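Local coordinates for transcription initiation factor TFIID subunit 5 (Encephalitozoon cuniculi, PDB 2J4B), which probably serves, as TAF5, as a component of the TFIID and SAGA complexes that helps regulate RNA polymerase II transcription, and is represented here by its N-terminal domain, at residues A[35-39]-A[71-75]; A[74-78]-A[89-93]. All coordinates share one frame. Numbering follows the deposited sequence.

Contact 1 (A[35-39]-A[71-75]); sequences YPLFI and EIKQF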
loop_
_atom_site.group_PDB
_atom_site.type_symbol
_atom_site.label_atom_id
_atom_site.label_comp_id
_atom_site.label_asym_id
_atom_site.label_seq_id
_atom_site.Cartn_x
_atom_site.Cartn_y
_atom_site.Cartn_z
ATOM N N TYR A 35 2.235 -1.662 3.308
ATOM C CA TYR A 35 1.095 -1.513 4.222
ATOM C C TYR A 35 0.072 -0.482 3.758
ATOM O O TYR A 35 -1.117 -0.813 3.638
ATOM C CB TYR A 35 1.527 -1.167 5.654
ATOM C CG TYR A 35 0.334 -0.882 6.564
ATOM C CD1 TYR A 35 -0.613 -1.862 6.824
ATOM C CD2 TYR A 35 0.149 0.357 7.135
ATOM C CE1 TYR A 35 -1.676 -1.620 7.639
ATOM C CE2 TYR A 35 -0.919 0.614 7.962
ATOM C CZ TYR A 35 -1.831 -0.378 8.220
ATOM O OH TYR A 35 -2.923 -0.131 9.044
ATOM N N PRO A 36 0.514 0.775 3.537
ATOM C CA PRO A 36 -0.394 1.785 2.980
ATOM C C PRO A 36 -0.915 1.416 1.595
ATOM O O PRO A 36 -2.073 1.646 1.308
ATOM C CB PRO A 36 0.466 3.054 2.930
ATOM C CG PRO A 36 1.870 2.578 3.010
ATOM C CD PRO A 36 1.846 1.336 3.807
ATOM N N LEU A 37 -0.084 0.829 0.751
ATOM C CA LEU A 37 -0.555 0.373 -0.546
ATOM C C LEU A 37 -1.672 -0.674 -0.399
ATOM O O LEU A 37 -2.683 -0.625 -1.104
ATOM C CB LEU A 37 0.600 -0.234 -1.329
ATOM C CG LEU A 37 0.246 -0.820 -2.699
ATOM C CD1 LEU A 37 -0.678 0.108 -3.541
ATOM C CD2 LEU A 37 1.566 -1.156 -3.446
ATOM N N PHE A 38 -1.456 -1.616 0.517
ATOM C CA PHE A 38 -2.411 -2.670 0.850
ATOM C C PHE A 38 -3.788 -2.149 1.268
ATOM O O PHE A 38 -4.808 -2.559 0.734
ATOM C CB PHE A 38 -1.827 -3.515 1.980
ATOM C CG PHE A 38 -2.792 -4.468 2.608
ATOM C CD1 PHE A 38 -3.109 -5.665 1.990
ATOM C CD2 PHE A 38 -3.334 -4.200 3.856
ATOM C CE1 PHE A 38 -3.974 -6.575 2.602
ATOM C CE2 PHE A 38 -4.191 -5.107 4.486
ATOM C CZ PHE A 38 -4.510 -6.290 3.855
ATOM N N ILE A 39 -3.803 -1.252 2.237
ATOM C CA ILE A 39 -5.052 -0.659 2.702
ATOM C C ILE A 39 -5.693 0.058 1.538
ATOM O O ILE A 39 -6.891 -0.068 1.297
ATOM C CB ILE A 39 -4.805 0.338 3.863
ATOM C CG1 ILE A 39 -4.331 -0.419 5.113
ATOM C CG2 ILE A 39 -6.068 1.142 4.176
ATOM C CD1 ILE A 39 -5.280 -1.514 5.574
ATOM N N GLU A 71 -4.052 -2.417 13.919
ATOM C CA GLU A 71 -4.737 -1.553 12.953
ATOM C C GLU A 71 -5.445 -2.381 11.886
ATOM O O GLU A 71 -6.547 -2.036 11.444
ATOM C CB GLU A 71 -3.747 -0.589 12.291
ATOM C CG GLU A 71 -3.179 0.466 13.229
ATOM C CD GLU A 71 -2.274 -0.114 14.314
ATOM O OE1 GLU A 71 -1.183 -0.617 13.977
ATOM O OE2 GLU A 71 -2.654 -0.056 15.502
ATOM N N ILE A 72 -4.807 -3.475 11.476
ATOM C CA ILE A 72 -5.436 -4.435 10.568
ATOM C C ILE A 72 -6.812 -4.869 11.086
ATOM O O ILE A 72 -7.786 -4.871 10.341
ATOM C CB ILE A 72 -4.561 -5.691 10.361
ATOM C CG1 ILE A 72 -3.215 -5.323 9.724
ATOM C CG2 ILE A 72 -5.289 -6.717 9.502
ATOM C CD1 ILE A 72 -3.327 -4.707 8.359
ATOM N N LYS A 73 -6.900 -5.222 12.364
ATOM C CA LYS A 73 -8.166 -5.683 12.931
ATOM C C LYS A 73 -9.199 -4.567 13.061
ATOM O O LYS A 73 -10.391 -4.841 13.141
ATOM C CB LYS A 73 -7.948 -6.357 14.288
ATOM C CG LYS A 73 -9.192 -7.081 14.807
ATOM C CD LYS A 73 -8.974 -7.677 16.187
ATOM C CE LYS A 73 -10.249 -8.320 16.693
ATOM N NZ LYS A 73 -11.411 -7.374 16.616
ATOM N N GLN A 74 -8.762 -3.312 13.086
ATOM C CA GLN A 74 -9.711 -2.201 12.974
ATOM C C GLN A 74 -10.344 -2.176 11.576
ATOM O O GLN A 74 -11.551 -1.970 11.438
ATOM C CB GLN A 74 -9.039 -0.859 13.272
ATOM C CG GLN A 74 -9.137 -0.396 14.729
ATOM C CD GLN A 74 -8.611 1.022 14.914
ATOM O OE1 GLN A 74 -7.405 1.250 14.912
ATOM N NE2 GLN A 74 -9.520 1.981 15.051
ATOM N N PHE A 75 -9.539 -2.409 10.544
ATOM C CA PHE A 75 -10.032 -2.387 9.163
ATOM C C PHE A 75 -10.817 -3.643 8.780
ATOM O O PHE A 75 -11.670 -3.597 7.912
ATOM C CB PHE A 75 -8.881 -2.227 8.182
ATOM C CG PHE A 75 -8.166 -0.921 8.290
ATOM C CD1 PHE A 75 -8.808 0.264 7.998
ATOM C CD2 PHE A 75 -6.835 -0.873 8.638
ATOM C CE1 PHE A 75 -8.125 1.464 8.072
ATOM C CE2 PHE A 75 -6.177 0.315 8.716
ATOM C CZ PHE A 75 -6.818 1.481 8.433
#

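Contact 2 (A[74-78]-A[89-93]); sequences QFESI and FAYTF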
loop_
_atom_site.group_PDB
_atom_site.type_symbol
_atom_site.label_atom_id
_atom_site.label_comp_id
_atom_site.label_asym_id
_atom_site.label_seq_id
_atom_site.Cartn_x
_atom_site.Cartn_y
_atom_site.Cartn_z
ATOM N N GLN A 74 -8.762 -3.312 13.086
ATOM C CA GLN A 74 -9.711 -2.201 12.974
ATOM C C GLN A 74 -10.344 -2.176 11.576
ATOM O O GLN A 74 -11.551 -1.970 11.438
ATOM C CB GLN A 74 -9.039 -0.859 13.272
ATOM C CG GLN A 74 -9.137 -0.396 14.729
ATOM C CD GLN A 74 -8.611 1.022 14.914
ATOM O OE1 GLN A 74 -7.405 1.250 14.912
ATOM N NE2 GLN A 74 -9.520 1.981 15.051
ATOM N N PHE A 75 -9.539 -2.409 10.544
ATOM C CA PHE A 75 -10.032 -2.387 9.163
ATOM C C PHE A 75 -10.817 -3.643 8.780
ATOM O O PHE A 75 -11.670 -3.597 7.912
ATOM C CB PHE A 75 -8.881 -2.227 8.182
ATOM C CG PHE A 75 -8.166 -0.921 8.290
ATOM C CD1 PHE A 75 -8.808 0.264 7.998
ATOM C CD2 PHE A 75 -6.835 -0.873 8.638
ATOM C CE1 PHE A 75 -8.125 1.464 8.072
ATOM C CE2 PHE A 75 -6.177 0.315 8.716
ATOM C CZ PHE A 75 -6.818 1.481 8.433
ATOM N N GLU A 76 -10.507 -4.763 9.413
ATOM C CA GLU A 76 -11.232 -6.014 9.177
ATOM C C GLU A 76 -12.759 -5.837 9.120
ATOM O O GLU A 76 -13.421 -6.477 8.308
ATOM C CB GLU A 76 -10.859 -7.028 10.264
ATOM C CG GLU A 76 -11.832 -8.179 10.432
ATOM C CD GLU A 76 -11.653 -8.884 11.761
ATOM O OE1 GLU A 76 -10.542 -9.409 12.010
ATOM O OE2 GLU A 76 -12.625 -8.914 12.550
ATOM N N SER A 77 -13.306 -4.969 9.974
ATOM C CA SER A 77 -14.755 -4.765 10.069
ATOM C C SER A 77 -15.287 -3.731 9.087
ATOM O O SER A 77 -16.477 -3.449 9.083
ATOM C CB SER A 77 -15.154 -4.339 11.499
ATOM O OG SER A 77 -15.053 -2.922 11.689
ATOM N N ILE A 78 -14.409 -3.160 8.266
ATOM C CA ILE A 78 -14.797 -2.154 7.279
ATOM C C ILE A 78 -14.985 -2.773 5.893
ATOM O O ILE A 78 -14.001 -2.994 5.192
ATOM C CB ILE A 78 -13.710 -1.077 7.177
ATOM C CG1 ILE A 78 -13.557 -0.357 8.513
ATOM C CG2 ILE A 78 -14.028 -0.059 6.071
ATOM C CD1 ILE A 78 -12.408 0.607 8.520
ATOM N N PHE A 89 -10.704 6.526 11.633
ATOM C CA PHE A 89 -9.399 5.961 11.359
ATOM C C PHE A 89 -9.360 5.504 9.884
ATOM O O PHE A 89 -8.329 5.595 9.246
ATOM C CB PHE A 89 -9.050 4.831 12.326
ATOM C CG PHE A 89 -9.732 3.543 12.010
ATOM C CD1 PHE A 89 -9.213 2.682 11.052
ATOM C CD2 PHE A 89 -10.908 3.197 12.655
ATOM C CE1 PHE A 89 -9.862 1.502 10.749
ATOM C CE2 PHE A 89 -11.563 2.015 12.360
ATOM C CZ PHE A 89 -11.044 1.166 11.409
ATOM N N ALA A 90 -10.488 5.044 9.342
ATOM C CA ALA A 90 -10.558 4.640 7.929
ATOM C C ALA A 90 -10.656 5.840 6.982
ATOM O O ALA A 90 -10.042 5.837 5.911
ATOM C CB ALA A 90 -11.716 3.700 7.692
ATOM N N TYR A 91 -11.437 6.847 7.378
ATOM C CA TYR A 91 -11.618 8.055 6.581
ATOM C C TYR A 91 -10.334 8.839 6.517
ATOM O O TYR A 91 -9.912 9.267 5.447
ATOM C CB TYR A 91 -12.717 8.936 7.186
ATOM C CG TYR A 91 -13.097 10.142 6.352
ATOM C CD1 TYR A 91 -13.969 10.024 5.283
ATOM C CD2 TYR A 91 -12.595 11.399 6.648
ATOM C CE1 TYR A 91 -14.320 11.129 4.520
ATOM C CE2 TYR A 91 -12.946 12.516 5.896
ATOM C CZ TYR A 91 -13.802 12.376 4.839
ATOM O OH TYR A 91 -14.139 13.490 4.102
ATOM N N THR A 92 -9.715 9.030 7.672
ATOM C CA THR A 92 -8.456 9.760 7.753
ATOM C C THR A 92 -7.397 9.089 6.902
ATOM O O THR A 92 -6.650 9.755 6.197
ATOM C CB THR A 92 -7.957 9.858 9.184
ATOM O OG1 THR A 92 -8.810 10.739 9.911
ATOM C CG2 THR A 92 -6.543 10.405 9.218
ATOM N N PHE A 93 -7.349 7.765 6.949
ATOM C CA PHE A 93 -6.369 7.046 6.172
ATOM C C PHE A 93 -6.593 7.249 4.660
ATOM O O PHE A 93 -5.645 7.378 3.889
ATOM C CB PHE A 93 -6.377 5.561 6.525
ATOM C CG PHE A 93 -5.186 4.831 5.989
ATOM C CD1 PHE A 93 -5.086 4.548 4.645
ATOM C CD2 PHE A 93 -4.138 4.477 6.824
ATOM C CE1 PHE A 93 -3.977 3.918 4.139
ATOM C CE2 PHE A 93 -3.028 3.829 6.324
ATOM C CZ PHE A 93 -2.950 3.550 4.978
#

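Contact 1 (A[35-39]-A[71-75])
Tyr-35 reaches from helix 34-47 across to helix 69-75, where its ring edge meets Ile-72: Tyr-35 CE1 lies 3.6 Å from Ile-72 CD1. This is helix-helix packing inside the largely helical NTD2 domain of TAF5. The two short axes run almost parallel, 7° between their N-to-C directions, yet come no closer than 12.5 Å, a separation wide enough that long side chains must bridge it. Accordingly, the nearest CA pair, Ile-39 and Phe-75, is 8.3 Å apart, and the 230 Å² buried between the segments comes from long or aromatic side chains reaching inward.

Three residues on each side take part. Phe-38 leaves its backbone sideways, but its ring still approaches Ile-72, with Phe-38 CE2 4.0 Å from Ile-72 CD1, so that one isoleucine methyl touches two aromatic rings one helical turn apart. Phe-58 of helix 51-61 also packs on Ile-72 and Phe-75, extending the apolar core. Ile-39 points toward the opposite helix; its CD1 is 3.5 Å from Phe-75 CD2, while its CG2 lies over a face of the Phe-75 ring. The phenol end of Tyr-35 completes the contact by van der Waals approach, with Tyr-35 OH 3.4 Å from Glu-71 CB and, at the edge of the Phe-75 ring, 3.3 Å from Phe-75 CE2.

Contact 2 (A[74-78]-A[89-93])
Gln-74, near the end of helix 69-75, lies against the ring of Phe-89. Its CB sits 3.8 Å from the Phe-89 centroid and 29° off the ring normal, a CH-pi contact, and Gln-74 NE2 is over a face as well, 3.0 Å from Phe-89 CD2. The aliphatic part of this exposed glutamine thus helps cover a partly exposed ring.

Phe-75 follows and makes the central contact. Phe-75 CA is 7.2 Å from Ala-90 CA, the closer of the two backbone pairings, and the Phe-75 ring serves two aromatic partners in different ways. The edge of Phe-89 is directed at the face of Phe-75 in an offset edge-to-face pair (centroids 4.9 Å apart, planes at 60°), whereas Phe-75 turns its own edge to the face of Phe-93 (centroids 5.9 Å apart, planes at 79°). Ala-90 is small enough to let the Phe-75 ring in beside its backbone, Phe-75 CE1 lying 4.0 Å from Ala-90 CA.

From Phe-75 to Ile-78 the chain makes a type I beta turn, closed by the bond from Ile-78 N to Phe-75 O at 2.8 Å. The turn brings Ile-78 back toward helix 88-95, where its CD1 packs 3.2 Å from Phe-89 CZ and 3.3 Å from Ala-90 CB. Ile-78 also touches His-83 and Ile-84 of the intervening helix 81-86. The 302 Å² interface is centred on an aromatic cluster of Phe-75, Phe-89 and Phe-93, flanked by Gln-74, Ile-78 and Ala-90, which joins helix 69-75 and its following turn to helix 88-95 in the helical NTD2 domain.

Overall arrangement
The two contacts lie on the same side of the chain's centre, their own centres about 7 Å apart, and they share Gln-74 and Phe-75 of helix 69-75. Along the chain, helix 34-47 comes first, then helix 69-75, then helix 88-95, so contact 2 begins where contact 1 ends. Direct packing also links the outer two helices: Ile-39 CG2 is 3.5 Å from Phe-93 CE1, and Pro-36 CA is 3.7 Å from Phe-93 CZ. Three helices therefore meet pairwise around Phe-75, evidence that contacts 1 and 2 are parts of one continuous hydrophobic core within the NTD2 domain of TAF5.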